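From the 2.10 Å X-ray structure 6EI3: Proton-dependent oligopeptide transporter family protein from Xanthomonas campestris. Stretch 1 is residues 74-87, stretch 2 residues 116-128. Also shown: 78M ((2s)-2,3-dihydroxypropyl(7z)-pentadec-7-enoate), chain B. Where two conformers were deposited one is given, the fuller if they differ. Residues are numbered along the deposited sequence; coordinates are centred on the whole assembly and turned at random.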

ATOM      1  N   GLY A  74      -3.865  14.147  19.614  1.00 28.03           N
ATOM      2  CA  GLY A  74      -2.615  14.682  19.096  1.00 27.84           C
ATOM      3  C   GLY A  74      -1.742  13.520  18.636  1.00 29.56           C
ATOM      4  O   GLY A  74      -1.997  12.368  18.980  1.00 28.64           O
ATOM      5  N   LYS A  75      -0.728  13.803  17.860  1.00 25.99           N
ATOM      6  CA  LYS A  75       0.133  12.792  17.243  1.00 24.70           C
ATOM      7  C   LYS A  75       1.045  12.048  18.208  1.00 26.81           C
ATOM      8  O   LYS A  75       1.183  10.836  18.066  1.00 24.63           O
ATOM      9  CB  LYS A  75       0.943  13.427  16.109  1.00 26.17           C
ATOM     10  CG  LYS A  75       0.068  13.833  14.924  1.00 34.00           C
ATOM     11  CD  LYS A  75       0.863  14.586  13.880  1.00 38.62           C
ATOM     12  CE  LYS A  75      -0.033  15.569  13.184  1.00 48.37           C
ATOM     13  NZ  LYS A  75       0.354  16.965  13.480  1.00 47.51           N
ATOM     14  N   TYR A  76       1.663  12.743  19.184  1.00 24.32           N
ATOM     15  CA  TYR A  76       2.542  12.059  20.145  1.00 25.30           C
ATOM     16  C   TYR A  76       1.854  10.888  20.862  1.00 28.95           C
ATOM     17  O   TYR A  76       2.397   9.779  20.872  1.00 27.27           O
ATOM     18  CB  TYR A  76       3.149  13.018  21.201  1.00 26.64           C
ATOM     19  CG  TYR A  76       3.939  12.246  22.235  1.00 28.39           C
ATOM     20  CD1 TYR A  76       5.196  11.725  21.932  1.00 30.79           C
ATOM     21  CD2 TYR A  76       3.387  11.939  23.475  1.00 29.61           C
ATOM     22  CE1 TYR A  76       5.897  10.942  22.852  1.00 31.55           C
ATOM     23  CE2 TYR A  76       4.082  11.170  24.408  1.00 30.56           C
ATOM     24  CZ  TYR A  76       5.343  10.681  24.093  1.00 36.71           C
ATOM     25  OH  TYR A  76       6.024   9.909  24.992  1.00 33.88           O
ATOM     26  N   THR A  77       0.709  11.161  21.518  1.00 25.64           N
ATOM     27  CA  THR A  77      -0.040  10.152  22.291  1.00 26.15           C
ATOM     28  C   THR A  77      -0.512   8.991  21.411  1.00 28.40           C
ATOM     29  O   THR A  77      -0.413   7.840  21.816  1.00 26.98           O
ATOM     30  CB  THR A  77      -1.200  10.833  23.035  1.00 32.18           C
ATOM     31  OG1 THR A  77      -0.634  11.768  23.949  1.00 29.92           O
ATOM     32  CG2 THR A  77      -2.098   9.847  23.797  1.00 31.63           C
ATOM     33  N   THR A  78      -1.026   9.304  20.230  1.00 26.33           N
ATOM     34  CA  THR A  78      -1.546   8.318  19.288  1.00 26.07           C
ATOM     35  C   THR A  78      -0.406   7.412  18.810  1.00 27.83           C
ATOM     36  O   THR A  78      -0.566   6.187  18.826  1.00 26.85           O
ATOM     37  CB  THR A  78      -2.312   9.029  18.167  1.00 29.28           C
ATOM     38  OG1 THR A  78      -3.231   9.940  18.769  1.00 28.42           O
ATOM     39  CG2 THR A  78      -3.087   8.053  17.275  1.00 26.39           C
ATOM     40  N   ILE A  79       0.766   8.005  18.485  1.00 23.97           N
ATOM     41  CA  ILE A  79       1.940   7.232  18.069  1.00 22.64           C
ATOM     42  C   ILE A  79       2.344   6.266  19.172  1.00 27.57           C
ATOM     43  O   ILE A  79       2.555   5.087  18.890  1.00 28.02           O
ATOM     44  CB  ILE A  79       3.156   8.101  17.577  1.00 24.56           C
ATOM     45  CG1 ILE A  79       2.818   8.800  16.238  1.00 23.91           C
ATOM     46  CG2 ILE A  79       4.420   7.184  17.402  1.00 23.69           C
ATOM     47  CD1 ILE A  79       3.722  10.041  15.883  1.00 26.61           C
ATOM     48  N   ILE A  80       2.451   6.758  20.410  1.00 26.60           N
ATOM     49  CA  ILE A  80       2.847   5.957  21.570  1.00 28.87           C
ATOM     50  C   ILE A  80       1.932   4.742  21.775  1.00 36.28           C
ATOM     51  O   ILE A  80       2.432   3.628  21.920  1.00 35.40           O
ATOM     52  CB  ILE A  80       2.965   6.846  22.856  1.00 33.21           C
ATOM     53  CG1 ILE A  80       4.308   7.600  22.895  1.00 33.93           C
ATOM     54  CG2 ILE A  80       2.759   6.037  24.158  1.00 35.86           C
ATOM     55  CD1 ILE A  80       5.623   6.745  23.169  1.00 32.20           C
ATOM     56  N   TRP A  81       0.600   4.960  21.765  1.00 35.84           N
ATOM     57  CA  TRP A  81      -0.357   3.888  22.017  1.00 37.11           C
ATOM     58  C   TRP A  81      -0.440   2.887  20.882  1.00 35.43           C
ATOM     59  O   TRP A  81      -0.501   1.696  21.156  1.00 34.44           O
ATOM     60  CB  TRP A  81      -1.729   4.443  22.417  1.00 38.74           C
ATOM     61  CG  TRP A  81      -1.733   4.882  23.852  1.00 43.12           C
ATOM     62  CD1 TRP A  81      -1.719   6.165  24.316  1.00 46.88           C
ATOM     63  CD2 TRP A  81      -1.576   4.037  25.008  1.00 44.79           C
ATOM     64  NE1 TRP A  81      -1.651   6.171  25.691  1.00 48.18           N
ATOM     65  CE2 TRP A  81      -1.562   4.877  26.142  1.00 50.51           C
ATOM     66  CE3 TRP A  81      -1.475   2.643  25.195  1.00 46.97           C
ATOM     67  CZ2 TRP A  81      -1.468   4.373  27.448  1.00 51.60           C
ATOM     68  CZ3 TRP A  81      -1.374   2.144  26.488  1.00 50.09           C
ATOM     69  CH2 TRP A  81      -1.377   3.003  27.598  1.00 51.86           C
ATOM     70  N   PHE A  82      -0.403   3.342  19.621  1.00 29.77           N
ATOM     71  CA  PHE A  82      -0.385   2.418  18.490  1.00 27.80           C
ATOM     72  C   PHE A  82       0.937   1.639  18.475  1.00 29.59           C
ATOM     73  O   PHE A  82       0.921   0.455  18.169  1.00 28.28           O
ATOM     74  CB  PHE A  82      -0.599   3.148  17.162  1.00 28.23           C
ATOM     75  CG  PHE A  82      -2.052   3.302  16.780  1.00 30.08           C
ATOM     76  CD1 PHE A  82      -2.758   2.242  16.222  1.00 32.69           C
ATOM     77  CD2 PHE A  82      -2.715   4.501  16.984  1.00 33.04           C
ATOM     78  CE1 PHE A  82      -4.097   2.388  15.849  1.00 34.51           C
ATOM     79  CE2 PHE A  82      -4.058   4.646  16.611  1.00 36.91           C
ATOM     80  CZ  PHE A  82      -4.743   3.588  16.047  1.00 34.48           C
ATOM     81  N   SER A  83       2.071   2.292  18.838  1.00 24.87           N
ATOM     82  CA  SER A  83       3.381   1.623  18.873  1.00 23.91           C
ATOM     83  C   SER A  83       3.444   0.533  19.947  1.00 28.81           C
ATOM     84  O   SER A  83       4.083  -0.488  19.727  1.00 28.97           O
ATOM     85  CB  SER A  83       4.514   2.628  19.055  1.00 24.64           C
ATOM     86  OG  SER A  83       4.586   3.484  17.928  1.00 28.41           O
ATOM     87  N   LEU A  84       2.778   0.735  21.086  1.00 27.31           N
ATOM     88  CA  LEU A  84       2.741  -0.262  22.162  1.00 28.44           C
ATOM     89  C   LEU A  84       1.879  -1.470  21.740  1.00 32.75           C
ATOM     90  O   LEU A  84       2.219  -2.605  22.059  1.00 32.80           O
ATOM     91  CB  LEU A  84       2.203   0.350  23.467  1.00 29.04           C
ATOM     92  CG  LEU A  84       3.122   1.307  24.224  1.00 33.50           C
ATOM     93  CD1 LEU A  84       2.324   2.103  25.257  1.00 34.92           C
ATOM     94  CD2 LEU A  84       4.271   0.571  24.899  1.00 36.11           C
ATOM     95  N   ILE A  85       0.768  -1.218  21.021  1.00 29.08           N
ATOM     96  CA  ILE A  85      -0.097  -2.280  20.488  1.00 27.45           C
ATOM     97  C   ILE A  85       0.743  -3.090  19.481  1.00 30.40           C
ATOM     98  O   ILE A  85       0.739  -4.319  19.499  1.00 28.87           O
ATOM     99  CB  ILE A  85      -1.405  -1.688  19.871  1.00 29.24           C
ATOM    100  CG1 ILE A  85      -2.352  -1.172  21.009  1.00 29.58           C
ATOM    101  CG2 ILE A  85      -2.132  -2.731  19.008  1.00 28.74           C
ATOM    102  CD1 ILE A  85      -3.525  -0.270  20.585  1.00 28.45           C
ATOM    103  N   TYR A  86       1.504  -2.365  18.646  1.00 26.63           N
ATOM    104  CA  TYR A  86       2.399  -2.855  17.615  1.00 25.26           C
ATOM    105  C   TYR A  86       3.405  -3.828  18.265  1.00 32.27           C
ATOM    106  O   TYR A  86       3.574  -4.949  17.771  1.00 30.65           O
ATOM    107  CB  TYR A  86       3.069  -1.622  16.996  1.00 25.30           C
ATOM    108  CG  TYR A  86       3.695  -1.715  15.623  1.00 25.85           C
ATOM    109  CD1 TYR A  86       4.118  -2.941  15.103  1.00 27.44           C
ATOM    110  CD2 TYR A  86       3.987  -0.567  14.896  1.00 26.22           C
ATOM    111  CE1 TYR A  86       4.805  -3.012  13.891  1.00 26.31           C
ATOM    112  CE2 TYR A  86       4.703  -0.622  13.706  1.00 27.24           C
ATOM    113  CZ  TYR A  86       5.090  -1.850  13.194  1.00 30.35           C
ATOM    114  OH  TYR A  86       5.763  -1.877  12.000  1.00 25.84           O
ATOM    115  N   CYS A  87       4.030  -3.408  19.401  1.00 31.22           N
ATOM    116  CA  CYS A  87       4.958  -4.202  20.216  1.00 31.80           C
ATOM    117  C   CYS A  87       4.258  -5.471  20.733  1.00 35.92           C
ATOM    118  O   CYS A  87       4.835  -6.550  20.664  1.00 36.38           O
ATOM    119  CB  CYS A  87       5.500  -3.368  21.377  1.00 32.54           C
ATOM    120  SG  CYS A  87       6.750  -2.146  20.900  1.00 36.35           S
ATOM    121  N   GLY A 116      -1.941   2.469  12.157  1.00 25.45           N
ATOM    122  CA  GLY A 116      -2.293   3.670  12.915  1.00 26.61           C
ATOM    123  C   GLY A 116      -1.241   4.769  12.955  1.00 30.17           C
ATOM    124  O   GLY A 116      -1.591   5.951  12.899  1.00 29.14           O
ATOM    125  N   ILE A 117       0.054   4.400  13.044  1.00 25.07           N
ATOM    126  CA  ILE A 117       1.156   5.388  13.118  1.00 26.01           C
ATOM    127  C   ILE A 117       1.552   5.953  11.747  1.00 31.88           C
ATOM    128  O   ILE A 117       2.179   7.005  11.675  1.00 30.46           O
ATOM    129  CB  ILE A 117       2.410   4.804  13.821  1.00 28.08           C
ATOM    130  CG1 ILE A 117       3.040   3.657  12.970  1.00 28.29           C
ATOM    131  CG2 ILE A 117       2.082   4.365  15.255  1.00 28.39           C
ATOM    132  CD1 ILE A 117       4.459   3.204  13.383  1.00 32.50           C
ATOM    133  N   LYS A 118       1.252   5.198  10.675  1.00 30.40           N
ATOM    134  CA  LYS A 118       1.631   5.495   9.302  1.00 30.33           C
ATOM    135  C   LYS A 118       1.305   6.937   8.835  1.00 32.96           C
ATOM    136  O   LYS A 118       2.203   7.552   8.277  1.00 32.26           O
ATOM    137  CB  LYS A 118       1.026   4.440   8.376  1.00 33.31           C
ATOM    138  CG  LYS A 118       1.520   4.474   6.952  1.00 38.50           C
ATOM    139  CD  LYS A 118       0.772   3.404   6.176  1.00 45.98           C
ATOM    140  CE  LYS A 118       1.709   2.533   5.418  1.00 45.28           C
ATOM    141  NZ  LYS A 118       2.410   1.565   6.267  1.00 53.03           N
ATOM    142  N   PRO A 119       0.110   7.545   9.029  1.00 28.67           N
ATOM    143  CA  PRO A 119      -0.062   8.921   8.527  1.00 28.48           C
ATOM    144  C   PRO A 119       0.412   9.957   9.545  1.00 32.37           C
ATOM    145  O   PRO A 119       0.191  11.143   9.344  1.00 32.85           O
ATOM    146  CB  PRO A 119      -1.582   9.004   8.321  1.00 30.10           C
ATOM    147  CG  PRO A 119      -2.135   8.159   9.429  1.00 33.51           C
ATOM    148  CD  PRO A 119      -1.132   7.055   9.675  1.00 28.83           C
ATOM    149  N   LEU A 120       1.008   9.504  10.665  1.00 28.29           N
ATOM    150  CA  LEU A 120       1.378  10.387  11.777  1.00 27.60           C
ATOM    151  C   LEU A 120       2.854  10.688  11.937  1.00 30.70           C
ATOM    152  O   LEU A 120       3.182  11.794  12.343  1.00 28.39           O
ATOM    153  CB  LEU A 120       0.845   9.828  13.123  1.00 25.98           C
ATOM    154  CG  LEU A 120      -0.626   9.356  13.188  1.00 28.46           C
ATOM    155  CD1 LEU A 120      -0.942   8.817  14.552  1.00 27.88           C
ATOM    156  CD2 LEU A 120      -1.609  10.471  12.777  1.00 27.24           C
ATOM    157  N   VAL A 121       3.721   9.712  11.658  1.00 28.40           N
ATOM    158  CA  VAL A 121       5.167   9.838  11.847  0.50 29.06           C
ATOM    159  C   VAL A 121       5.744  11.033  11.059  1.00 32.99           C
ATOM    160  O   VAL A 121       6.414  11.877  11.659  1.00 31.53           O
ATOM    161  CB  VAL A 121       5.913   8.492  11.593  0.50 33.36           C
ATOM    162  CG1 VAL A 121       5.891   8.072  10.120  0.50 32.57           C
ATOM    163  CG2 VAL A 121       7.333   8.514  12.151  0.50 33.63           C
ATOM    164  N   ALA A 122       5.445  11.126   9.744  1.00 31.36           N
ATOM    165  CA  ALA A 122       5.951  12.196   8.888  1.00 32.63           C
ATOM    166  C   ALA A 122       5.419  13.556   9.258  1.00 36.42           C
ATOM    167  O   ALA A 122       6.190  14.501   9.325  1.00 37.48           O
ATOM    168  CB  ALA A 122       5.671  11.892   7.423  1.00 33.16           C
ATOM    169  N   SER A 123       4.112  13.654   9.533  1.00 32.07           N
ATOM    170  CA  SER A 123       3.437  14.898   9.936  1.00 31.33           C
ATOM    171  C   SER A 123       3.986  15.412  11.284  1.00 31.51           C
ATOM    172  O   SER A 123       4.208  16.611  11.434  1.00 31.05           O
ATOM    173  CB  SER A 123       1.934  14.650  10.045  1.00 34.00           C
ATOM    174  OG  SER A 123       1.283  15.873  10.341  1.00 48.03           O
ATOM    175  N   PHE A 124       4.208  14.498  12.264  1.00 25.80           N
ATOM    176  CA  PHE A 124       4.769  14.867  13.582  1.00 24.51           C
ATOM    177  C   PHE A 124       6.203  15.352  13.430  1.00 28.32           C
ATOM    178  O   PHE A 124       6.642  16.220  14.178  1.00 28.68           O
ATOM    179  CB  PHE A 124       4.707  13.673  14.550  1.00 24.67           C
ATOM    180  CG  PHE A 124       5.101  13.968  15.981  1.00 26.01           C
ATOM    181  CD1 PHE A 124       4.317  14.795  16.780  1.00 29.16           C
ATOM    182  CD2 PHE A 124       6.192  13.330  16.562  1.00 26.93           C
ATOM    183  CE1 PHE A 124       4.654  15.035  18.115  1.00 30.75           C
ATOM    184  CE2 PHE A 124       6.550  13.594  17.887  1.00 29.83           C
ATOM    185  CZ  PHE A 124       5.761  14.419  18.662  1.00 29.48           C
ATOM    186  N   MET A 125       6.946  14.773  12.475  1.00 26.38           N
ATOM    187  CA  MET A 125       8.329  15.201  12.212  1.00 26.59           C
ATOM    188  C   MET A 125       8.332  16.668  11.713  1.00 30.83           C
ATOM    189  O   MET A 125       9.149  17.459  12.171  1.00 32.41           O
ATOM    190  CB  MET A 125       8.987  14.274  11.168  1.00 27.50           C
ATOM    191  CG  MET A 125      10.440  14.649  10.865  1.00 31.60           C
ATOM    192  SD  MET A 125      10.566  15.897   9.551  1.00 36.15           S
ATOM    193  CE  MET A 125      10.178  14.862   8.079  1.00 31.93           C
ATOM    194  N   VAL A 126       7.474  16.999  10.721  1.00 29.12           N
ATOM    195  CA  VAL A 126       7.391  18.362  10.155  1.00 30.97           C
ATOM    196  C   VAL A 126       7.050  19.394  11.273  1.00 35.46           C
ATOM    197  O   VAL A 126       7.636  20.475  11.297  1.00 35.27           O
ATOM    198  CB  VAL A 126       6.420  18.443   8.941  1.00 35.08           C
ATOM    199  CG1 VAL A 126       6.344  19.862   8.369  1.00 35.35           C
ATOM    200  CG2 VAL A 126       6.817  17.459   7.849  1.00 33.99           C
ATOM    201  N   ASP A 127       6.167  19.011  12.232  1.00 32.41           N
ATOM    202  CA  ASP A 127       5.762  19.833  13.397  1.00 32.80           C
ATOM    203  C   ASP A 127       6.960  20.280  14.243  1.00 36.92           C
ATOM    204  O   ASP A 127       6.855  21.273  14.937  1.00 37.51           O
ATOM    205  CB  ASP A 127       4.824  19.030  14.334  1.00 32.94           C
ATOM    206  CG  ASP A 127       3.418  18.780  13.822  1.00 41.67           C
ATOM    207  OD1 ASP A 127       3.052  19.359  12.772  1.00 41.93           O
ATOM    208  OD2 ASP A 127       2.679  17.994  14.470  1.00 39.97           O
ATOM    209  N   GLN A 128       8.072  19.529  14.224  1.00 33.09           N
ATOM    210  CA  GLN A 128       9.254  19.844  15.035  1.00 33.29           C
ATOM    211  C   GLN A 128      10.020  21.069  14.559  1.00 39.45           C
ATOM    212  O   GLN A 128      10.825  21.600  15.319  1.00 37.73           O
ATOM    213  CB  GLN A 128      10.183  18.630  15.167  1.00 33.65           C
ATOM    214  CG  GLN A 128       9.476  17.354  15.671  1.00 29.46           C
ATOM    215  CD  GLN A 128       8.615  17.615  16.884  1.00 37.00           C
ATOM    216  OE1 GLN A 128       9.077  18.157  17.888  1.00 31.17           O
ATOM    217  NE2 GLN A 128       7.324  17.291  16.790  1.00 28.64           N
TER
HETATM  218  O21 78M B 601       1.119  10.784  25.793  1.00 82.45           O
HETATM  219  C20 78M B 601       0.224  10.275  26.771  1.00 84.56           C
HETATM  220  C18 78M B 601       0.368   8.777  26.909  1.00 84.27           C
HETATM  221  O19 78M B 601      -0.770   8.245  27.596  1.00 84.47           O
HETATM  222  C17 78M B 601       1.634   8.387  27.633  1.00 85.40           C
HETATM  223  O2  78M B 601       1.725   6.948  27.516  1.00 85.15           O
HETATM  224  C1  78M B 601       2.862   6.363  27.911  1.00 85.89           C
HETATM  225  O1  78M B 601       3.842   6.969  28.263  1.00 88.17           O
HETATM  226  C2  78M B 601       2.738   4.864  27.873  1.00 83.44           C
HETATM  227  C3  78M B 601       4.033   4.094  28.136  1.00 81.11           C
HETATM  228  C4  78M B 601       5.038   4.173  26.992  1.00 76.80           C
HETATM  229  C5  78M B 601       6.235   3.254  27.156  1.00 75.30           C
HETATM  230  C6  78M B 601       7.396   3.579  26.221  1.00 72.80           C
HETATM  231  C7  78M B 601       8.402   2.471  26.094  1.00 72.15           C
HETATM  232  C8  78M B 601       9.445   2.205  26.874  1.00 73.78           C
HETATM  233  C9  78M B 601       9.899   2.928  28.115  1.00 75.89           C
HETATM  234  C10 78M B 601      11.196   2.353  28.699  1.00 76.85           C
HETATM  235  C11 78M B 601      12.465   2.819  27.994  1.00 76.73           C
HETATM  236  C12 78M B 601      13.677   1.922  28.209  1.00 78.17           C
HETATM  237  C13 78M B 601      14.982   2.499  27.664  1.00 79.16           C
HETATM  238  C15 78M B 601      16.137   0.713  26.227  1.00 76.49           C
HETATM  239  C14 78M B 601      16.129   1.500  27.536  1.00 79.25           C

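Stretch 1 is part of a longer helix, kinked near its start at Lys-75 and Tyr-76, whereas stretch 2 passes from helix through a turn into a second helix from Val-121 onward. That helix runs roughly antiparallel to stretch 1, at 141°, with axes 9.9 Å apart at closest approach. Near the start of stretch 2 the CA atoms of Ile-117 and Ile-79 are 5.3 Å apart; those of Leu-120 and Lys-75 are 6.1 Å apart.

Gly-116 packs directly against Phe-82. Its CA lies over one face of the Phe-82 ring, 3.7 Å from the centroid, in a CH-pi contact. A CB here would point toward stretch 1 and fall 2.1 Å from Phe-82 CD1, so the ring occupies the space that glycine leaves free.

Ile-117 follows as a knob in a hole formed by Ile-79, Phe-82, Ser-83 and Tyr-86. Its CG2 packs 3.5 Å from Phe-82 CB, while its CD1 meets the edge of the Tyr-86 ring, 3.8 Å from CE2. Ser-83 also lines the pocket, and its OG donates to Ile-79 O at 2.8 Å, which satisfies the hydroxyl within its own helix.

Lys-118 and Pro-119 stay out of reach as the chain turns. Leu-120 then points back toward stretch 1, placing CD1 3.5 Å from Thr-78 CG2 and CB 3.8 Å from Ile-79 CG1. Thr-78 offers its methyl here while its OG1 donates to Gly-74 O at 2.7 Å.

Ser-123 OG lies 3.1 Å from Lys-75 CE. Phe-124 extends the apolar seam: its CB lies 4.0 Å from Ile-79 CD1, and its CZ 3.9 Å from Tyr-76 CB. Lys-75 CB also packs against this ring, 3.7 Å from CD1.

At Asp-127, Lys-75 NZ donates to OD2 at 2.7 Å, a hydrogen-bonded salt bridge. The rule is economical: the lysine carbons pack on the Leu-120/Phe-124 part of the seam, and the charge is paired at the chain's end.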